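Local coordinates for periplasmic binding protein (Sulfurospirillum deleyianum, PDB 4PAG), which probably captures a solute in the periplasm and delivers it to an ABC transporter, and holds a bound histidine in this crystal, at residues Met33-Asp38 / Lys59-His64; Glu141-Ala146 / Tyr305-Gly310. All coordinates share one frame; numbering follows the deposited sequence.

Overall arrangement
Both contacts lie on the same side of the chain's centre, their own centres about 11 Å apart, in a periplasmic binding protein that carries a bound histidine. They follow one another along the sequence: contact 1 closes at His64 before contact 2 opens at Glu141. Contact 1 ties helix 28-37 to the turn between helices 57-60 and 63-66, and contact 2 sets the start of the long helix 141-163 against the C-terminal end of helix 297-309. Two joins connect them: the backbone O of Val36 accepts a probable hydrogen bond from Arg143 NH2, and Phe60 CE1 packs on Tyr305 CE2. All these helices are thereby held together on one side of the chain.

Contact 1 of 2, residues Met33-Asp38 / Lys59-His64; sequences MIYVID and KFLSKH
The phenolic oxygen of Tyr35 is gripped from two directions: the backbone N of Ser62 donates to OH at 3.0 Å, and a water accepts the hydrogen bond from OH, 2.6 Å from OH to the water oxygen. That water passes the link on, donating to Phe60 O at 2.7 Å. One tyrosine reaching from the end of helix 28-37 thereby pins the loop between helices 57-60 and 63-66 of the periplasmic binding protein fold. The N-H...O angle of 147° at Ser62 makes a moderately bent bond.

Tyrosine suits the place because its length and its hydroxyl are both used. CG stands anti to the backbone N (chi1 172°), which sends the ring out from the helix to the loop. Leu61 crosses the ring at a slant, its CD2 3.6 Å from Tyr35 CE2 and off-centre in a CH-pi contact, 4.1 Å from the ring centroid. The branched leucine thus offers a methyl to the carbon part of the ring while its neighbour's N-H serves the oxygen. The ring also meets that of Phe65 edge-to-face. A phenylalanine here would probably leave Ser62 N without its acceptor and the water without the hydroxyl that donates to it.

Ser62 is the N-cap of helix 63-66. A small hydroxyl fits this role: OG accepts from the N-H of Phe65 in the first turn and is also hydrogen-bonded to Asp39, just beyond helix 28-37. The same residue therefore starts one helix with its side chain and holds Tyr35 with its main chain. OG sits at the edge of the Tyr35 ring, in its plane, 3.6 Å from CE1.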
loop_
_atom_site.group_PDB
_atom_site.type_symbol
_atom_site.label_atom_id
_atom_site.label_comp_id
_atom_site.label_asym_id
_atom_site.label_seq_id
_atom_site.Cartn_x
_atom_site.Cartn_y
_atom_site.Cartn_z
HETATM N N MSE A 33 -1.125 -4.440 -7.671
HETATM C CA MSE A 33 0.192 -4.801 -8.204
HETATM C C MSE A 33 0.075 -5.486 -9.548
HETATM O O MSE A 33 0.857 -5.219 -10.471
HETATM C CB MSE A 33 0.867 -5.695 -7.168
HETATM C CG MSE A 33 2.261 -6.134 -7.587
HETATM SE SE MSE A 33 3.228 -6.798 -6.000
HETATM C CE MSE A 33 1.843 -7.893 -5.144
ATOM N N ILE A 34 -0.904 -6.374 -9.685
ATOM C CA ILE A 34 -1.152 -7.012 -10.981
ATOM C C ILE A 34 -1.522 -5.948 -12.016
ATOM O O ILE A 34 -1.091 -6.027 -13.170
ATOM C CB ILE A 34 -2.262 -8.076 -10.904
ATOM C CG1 ILE A 34 -1.826 -9.243 -10.008
ATOM C CG2 ILE A 34 -2.605 -8.593 -12.298
ATOM C CD1 ILE A 34 -2.952 -10.187 -9.614
ATOM N N TYR A 35 -2.305 -4.950 -11.601
ATOM C CA TYR A 35 -2.698 -3.875 -12.511
ATOM C C TYR A 35 -1.483 -3.239 -13.193
ATOM O O TYR A 35 -1.460 -3.100 -14.412
ATOM C CB TYR A 35 -3.543 -2.780 -11.824
ATOM C CG TYR A 35 -3.732 -1.643 -12.784
ATOM C CD1 TYR A 35 -4.723 -1.688 -13.758
ATOM C CD2 TYR A 35 -2.838 -0.583 -12.805
ATOM C CE1 TYR A 35 -4.838 -0.683 -14.706
ATOM C CE2 TYR A 35 -2.939 0.418 -13.744
ATOM C CZ TYR A 35 -3.940 0.371 -14.689
ATOM O OH TYR A 35 -4.034 1.387 -15.611
ATOM N N VAL A 36 -0.484 -2.842 -12.409
ATOM C CA VAL A 36 0.654 -2.117 -12.972
ATOM C C VAL A 36 1.565 -3.009 -13.823
ATOM O O VAL A 36 2.280 -2.503 -14.666
ATOM C CB VAL A 36 1.473 -1.322 -11.912
ATOM C CG1 VAL A 36 0.659 -0.139 -11.398
ATOM C CG2 VAL A 36 1.946 -2.205 -10.771
ATOM N N ILE A 37 1.530 -4.327 -13.613
ATOM C CA ILE A 37 2.244 -5.253 -14.491
ATOM C C ILE A 37 1.455 -5.404 -15.799
ATOM O O ILE A 37 1.971 -5.111 -16.881
ATOM C CB ILE A 37 2.493 -6.622 -13.821
ATOM C CG1 ILE A 37 3.394 -6.453 -12.599
ATOM C CG2 ILE A 37 3.139 -7.604 -14.802
ATOM C CD1 ILE A 37 3.439 -7.676 -11.708
ATOM N N ASP A 38 0.203 -5.838 -15.699
ATOM C CA ASP A 38 -0.678 -5.938 -16.868
ATOM C C ASP A 38 -2.106 -6.183 -16.393
ATOM O O ASP A 38 -2.381 -7.195 -15.755
ATOM C CB ASP A 38 -0.221 -7.083 -17.785
ATOM C CG ASP A 38 -1.047 -7.200 -19.053
ATOM O OD1 ASP A 38 -1.790 -6.259 -19.406
ATOM O OD2 ASP A 38 -0.957 -8.256 -19.704
ATOM N N LYS A 59 -8.794 9.064 -13.950
ATOM C CA LYS A 59 -7.764 9.926 -14.517
ATOM C C LYS A 59 -6.418 9.198 -14.691
ATOM O O LYS A 59 -5.575 9.648 -15.464
ATOM C CB LYS A 59 -7.573 11.165 -13.629
ATOM C CG LYS A 59 -8.860 11.929 -13.302
ATOM C CD LYS A 59 -9.433 12.672 -14.501
ATOM C CE LYS A 59 -8.531 13.827 -14.925
ATOM N NZ LYS A 59 -9.170 14.758 -15.897
ATOM N N PHE A 60 -6.220 8.080 -13.984
ATOM C CA PHE A 60 -4.922 7.399 -13.932
ATOM C C PHE A 60 -4.919 5.945 -14.417
ATOM O O PHE A 60 -3.866 5.428 -14.778
ATOM C CB PHE A 60 -4.402 7.411 -12.494
ATOM C CG PHE A 60 -4.058 8.779 -11.978
ATOM C CD1 PHE A 60 -2.796 9.306 -12.179
ATOM C CD2 PHE A 60 -4.979 9.521 -11.263
ATOM C CE1 PHE A 60 -2.470 10.554 -11.694
ATOM C CE2 PHE A 60 -4.657 10.780 -10.770
ATOM C CZ PHE A 60 -3.405 11.296 -10.990
ATOM N N LEU A 61 -6.081 5.293 -14.417
ATOM C CA LEU A 61 -6.176 3.852 -14.665
ATOM C C LEU A 61 -6.944 3.563 -15.947
ATOM O O LEU A 61 -7.768 4.364 -16.393
ATOM C CB LEU A 61 -6.890 3.172 -13.490
ATOM C CG LEU A 61 -6.311 3.432 -12.099
ATOM C CD1 LEU A 61 -7.233 2.865 -11.030
ATOM C CD2 LEU A 61 -4.910 2.860 -11.973
ATOM N N SER A 62 -6.684 2.399 -16.529
ATOM C CA SER A 62 -7.326 2.017 -17.779
ATOM C C SER A 62 -8.837 1.896 -17.600
ATOM O O SER A 62 -9.326 1.571 -16.521
ATOM C CB SER A 62 -6.763 0.690 -18.288
ATOM O OG SER A 62 -7.191 -0.379 -17.464
ATOM N N LYS A 63 -9.571 2.166 -18.671
ATOM C CA LYS A 63 -11.013 1.975 -18.665
ATOM C C LYS A 63 -11.365 0.514 -18.364
ATOM O O LYS A 63 -12.313 0.251 -17.622
ATOM C CB LYS A 63 -11.617 2.415 -19.996
ATOM C CG LYS A 63 -13.119 2.650 -19.936
ATOM C CD LYS A 63 -13.523 3.848 -20.783
ATOM C CE LYS A 63 -15.031 3.948 -20.937
ATOM N NZ LYS A 63 -15.583 2.828 -21.752
ATOM N N HIS A 64 -10.597 -0.426 -18.921
ATOM C CA HIS A 64 -10.816 -1.858 -18.651
ATOM C C HIS A 64 -10.836 -2.135 -17.153
ATOM O O HIS A 64 -11.769 -2.760 -16.654
ATOM C CB HIS A 64 -9.753 -2.736 -19.316
ATOM C CG HIS A 64 -9.822 -4.184 -18.916
ATOM N ND1 HIS A 64 -10.816 -5.034 -19.355
ATOM C CD2 HIS A 64 -9.020 -4.929 -18.115
ATOM C CE1 HIS A 64 -10.625 -6.238 -18.840
ATOM N NE2 HIS A 64 -9.540 -6.203 -18.087
HETATM O O HOH W 1 -2.305 3.377 -15.696
#

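Contact 2 of 2, residues Glu141-Ala146 / Tyr305-Gly310; sequences EERANA and YQLFFG
Arg143 and Leu307 carry most of this contact, with Ala146 beside them. Two helices of the periplasmic binding protein fold meet here, 141-163 near its beginning and 297-309 near its end; the short segments run roughly antiparallel, at 146° between their directions, with axes 11.1 Å apart. Here the gap is crossed by the arginine's length and by the leucine.

Arg143 does the reaching. With CG anti to the backbone N (chi1 171°) and a bend at chi2, its chain carries the guanidinium to the other helix, where NH1 and NH2 both donate end-on to the single oxygen Leu307 O. The bond from NH1 to Leu307 O is 2.9 Å, with the donor tilted 30° from the carbonyl plane; the one from NH2 to Leu307 O is 3.0 Å, in that plane and on a lone pair. The acceptor lies close to the guanidinium plane, at its edge. An arginine suits a helix terminus: backbone carbonyls there lack the next turn's N-H groups, and the helix dipole would probably make them more attractive to a positive charge. NH2 also donates a hydrogen bond to Val36 O of helix 28-37, so one charged group joins three helices.

Leu307 supplies the apolar half. The side chains of Leu307 and Arg143 run alongside each other with opposite headings, Leu307 CD1 lying 3.9 Å from Arg143 NH1. The other methyl, CD2, rests 3.8 Å from Ala146 O. Ala146, with its short side chain, lets the leucine come close to the helix backbone, and Leu147 and Met150 of helix 141-163 extend the apolar seam along Leu307 and Phe308. Ala146 CB completes the contact, 4.4 Å from Leu307 CD1.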
loop_
_atom_site.group_PDB
_atom_site.type_symbol
_atom_site.label_atom_id
_atom_site.label_comp_id
_atom_site.label_asym_id
_atom_site.label_seq_id
_atom_site.Cartn_x
_atom_site.Cartn_y
_atom_site.Cartn_z
ATOM N N GLU A 141 7.821 -10.607 -17.962
ATOM C CA GLU A 141 9.095 -10.499 -17.274
ATOM C C GLU A 141 9.759 -9.127 -17.472
ATOM O O GLU A 141 10.234 -8.530 -16.510
ATOM C CB GLU A 141 10.059 -11.614 -17.718
ATOM C CG GLU A 141 9.571 -13.038 -17.455
ATOM C CD GLU A 141 8.877 -13.687 -18.655
ATOM O OE1 GLU A 141 8.289 -12.974 -19.517
ATOM O OE2 GLU A 141 8.913 -14.932 -18.731
ATOM N N GLU A 142 9.784 -8.619 -18.703
ATOM C CA GLU A 142 10.463 -7.337 -18.943
ATOM C C GLU A 142 9.736 -6.194 -18.241
ATOM O O GLU A 142 10.374 -5.332 -17.654
ATOM C CB GLU A 142 10.612 -7.020 -20.429
ATOM C CG GLU A 142 11.557 -7.936 -21.192
ATOM C CD GLU A 142 12.930 -8.051 -20.562
ATOM O OE1 GLU A 142 13.446 -7.036 -20.040
ATOM O OE2 GLU A 142 13.501 -9.159 -20.601
ATOM N N ARG A 143 8.408 -6.194 -18.306
ATOM C CA ARG A 143 7.615 -5.204 -17.596
ATOM C C ARG A 143 7.834 -5.297 -16.087
ATOM O O ARG A 143 8.143 -4.300 -15.445
ATOM C CB ARG A 143 6.127 -5.363 -17.933
ATOM C CG ARG A 143 5.200 -4.515 -17.081
ATOM C CD ARG A 143 5.419 -3.030 -17.297
ATOM N NE ARG A 143 4.499 -2.222 -16.503
ATOM C CZ ARG A 143 4.596 -0.901 -16.339
ATOM N NH1 ARG A 143 5.569 -0.206 -16.927
ATOM N NH2 ARG A 143 3.706 -0.267 -15.586
ATOM N N ALA A 144 7.669 -6.492 -15.522
ATOM C CA ALA A 144 7.801 -6.668 -14.081
ATOM C C ALA A 144 9.219 -6.341 -13.599
ATOM O O ALA A 144 9.389 -5.791 -12.512
ATOM C CB ALA A 144 7.419 -8.083 -13.672
ATOM N N ASN A 145 10.224 -6.690 -14.400
ATOM C CA ASN A 145 11.617 -6.377 -14.065
ATOM C C ASN A 145 11.919 -4.870 -14.074
ATOM O O ASN A 145 12.719 -4.397 -13.263
ATOM C CB ASN A 145 12.582 -7.117 -15.000
ATOM C CG ASN A 145 12.564 -8.631 -14.796
ATOM O OD1 ASN A 145 11.963 -9.153 -13.846
ATOM N ND2 ASN A 145 13.226 -9.349 -15.699
ATOM N N ALA A 146 11.299 -4.121 -14.988
ATOM C CA ALA A 146 11.463 -2.658 -15.014
ATOM C C ALA A 146 10.947 -2.043 -13.710
ATOM O O ALA A 146 11.618 -1.214 -13.096
ATOM C CB ALA A 146 10.738 -2.057 -16.206
ATOM N N TYR A 305 5.224 7.749 -11.430
ATOM C CA TYR A 305 3.947 7.732 -12.140
ATOM C C TYR A 305 4.127 7.434 -13.628
ATOM O O TYR A 305 3.287 6.750 -14.238
ATOM C CB TYR A 305 3.143 9.024 -11.899
ATOM C CG TYR A 305 2.240 8.904 -10.680
ATOM C CD1 TYR A 305 2.782 8.811 -9.398
ATOM C CD2 TYR A 305 0.861 8.849 -10.810
ATOM C CE1 TYR A 305 1.970 8.676 -8.287
ATOM C CE2 TYR A 305 0.035 8.715 -9.698
ATOM C CZ TYR A 305 0.595 8.620 -8.437
ATOM O OH TYR A 305 -0.209 8.488 -7.313
ATOM N N GLN A 306 5.239 7.894 -14.198
ATOM C CA GLN A 306 5.514 7.656 -15.612
ATOM C C GLN A 306 5.666 6.174 -15.893
ATOM O O GLN A 306 5.044 5.652 -16.817
ATOM C CB GLN A 306 6.766 8.406 -16.073
ATOM C CG GLN A 306 6.913 8.483 -17.590
ATOM C CD GLN A 306 7.564 7.265 -18.228
ATOM O OE1 GLN A 306 8.338 6.536 -17.594
ATOM N NE2 GLN A 306 7.272 7.056 -19.511
ATOM N N LEU A 307 6.466 5.499 -15.083
ATOM C CA LEU A 307 6.778 4.085 -15.297
ATOM C C LEU A 307 5.632 3.187 -14.843
ATOM O O LEU A 307 5.179 2.313 -15.601
ATOM C CB LEU A 307 8.073 3.705 -14.574
ATOM C CG LEU A 307 8.480 2.227 -14.651
ATOM C CD1 LEU A 307 8.744 1.815 -16.095
ATOM C CD2 LEU A 307 9.695 1.947 -13.787
ATOM N N PHE A 308 5.151 3.400 -13.619
ATOM C CA PHE A 308 4.120 2.517 -13.048
ATOM C C PHE A 308 2.745 2.689 -13.685
ATOM O O PHE A 308 2.049 1.701 -13.903
ATOM C CB PHE A 308 4.041 2.651 -11.514
ATOM C CG PHE A 308 5.118 1.894 -10.797
ATOM C CD1 PHE A 308 6.408 2.380 -10.760
ATOM C CD2 PHE A 308 4.853 0.661 -10.208
ATOM C CE1 PHE A 308 7.420 1.674 -10.128
ATOM C CE2 PHE A 308 5.854 -0.045 -9.569
ATOM C CZ PHE A 308 7.144 0.459 -9.530
ATOM N N PHE A 309 2.364 3.925 -14.006
ATOM C CA PHE A 309 1.020 4.212 -14.513
ATOM C C PHE A 309 0.989 4.681 -15.967
ATOM O O PHE A 309 -0.079 4.728 -16.569
ATOM C CB PHE A 309 0.311 5.229 -13.603
ATOM C CG PHE A 309 0.011 4.695 -12.229
ATOM C CD1 PHE A 309 -1.016 3.774 -12.045
ATOM C CD2 PHE A 309 0.759 5.086 -11.126
ATOM C CE1 PHE A 309 -1.291 3.259 -10.786
ATOM C CE2 PHE A 309 0.484 4.576 -9.864
ATOM C CZ PHE A 309 -0.541 3.660 -9.694
ATOM N N GLY A 310 2.147 5.014 -16.537
ATOM C CA GLY A 310 2.195 5.545 -17.896
ATOM C C GLY A 310 1.601 6.939 -17.984
ATOM O O GLY A 310 1.053 7.315 -19.016
#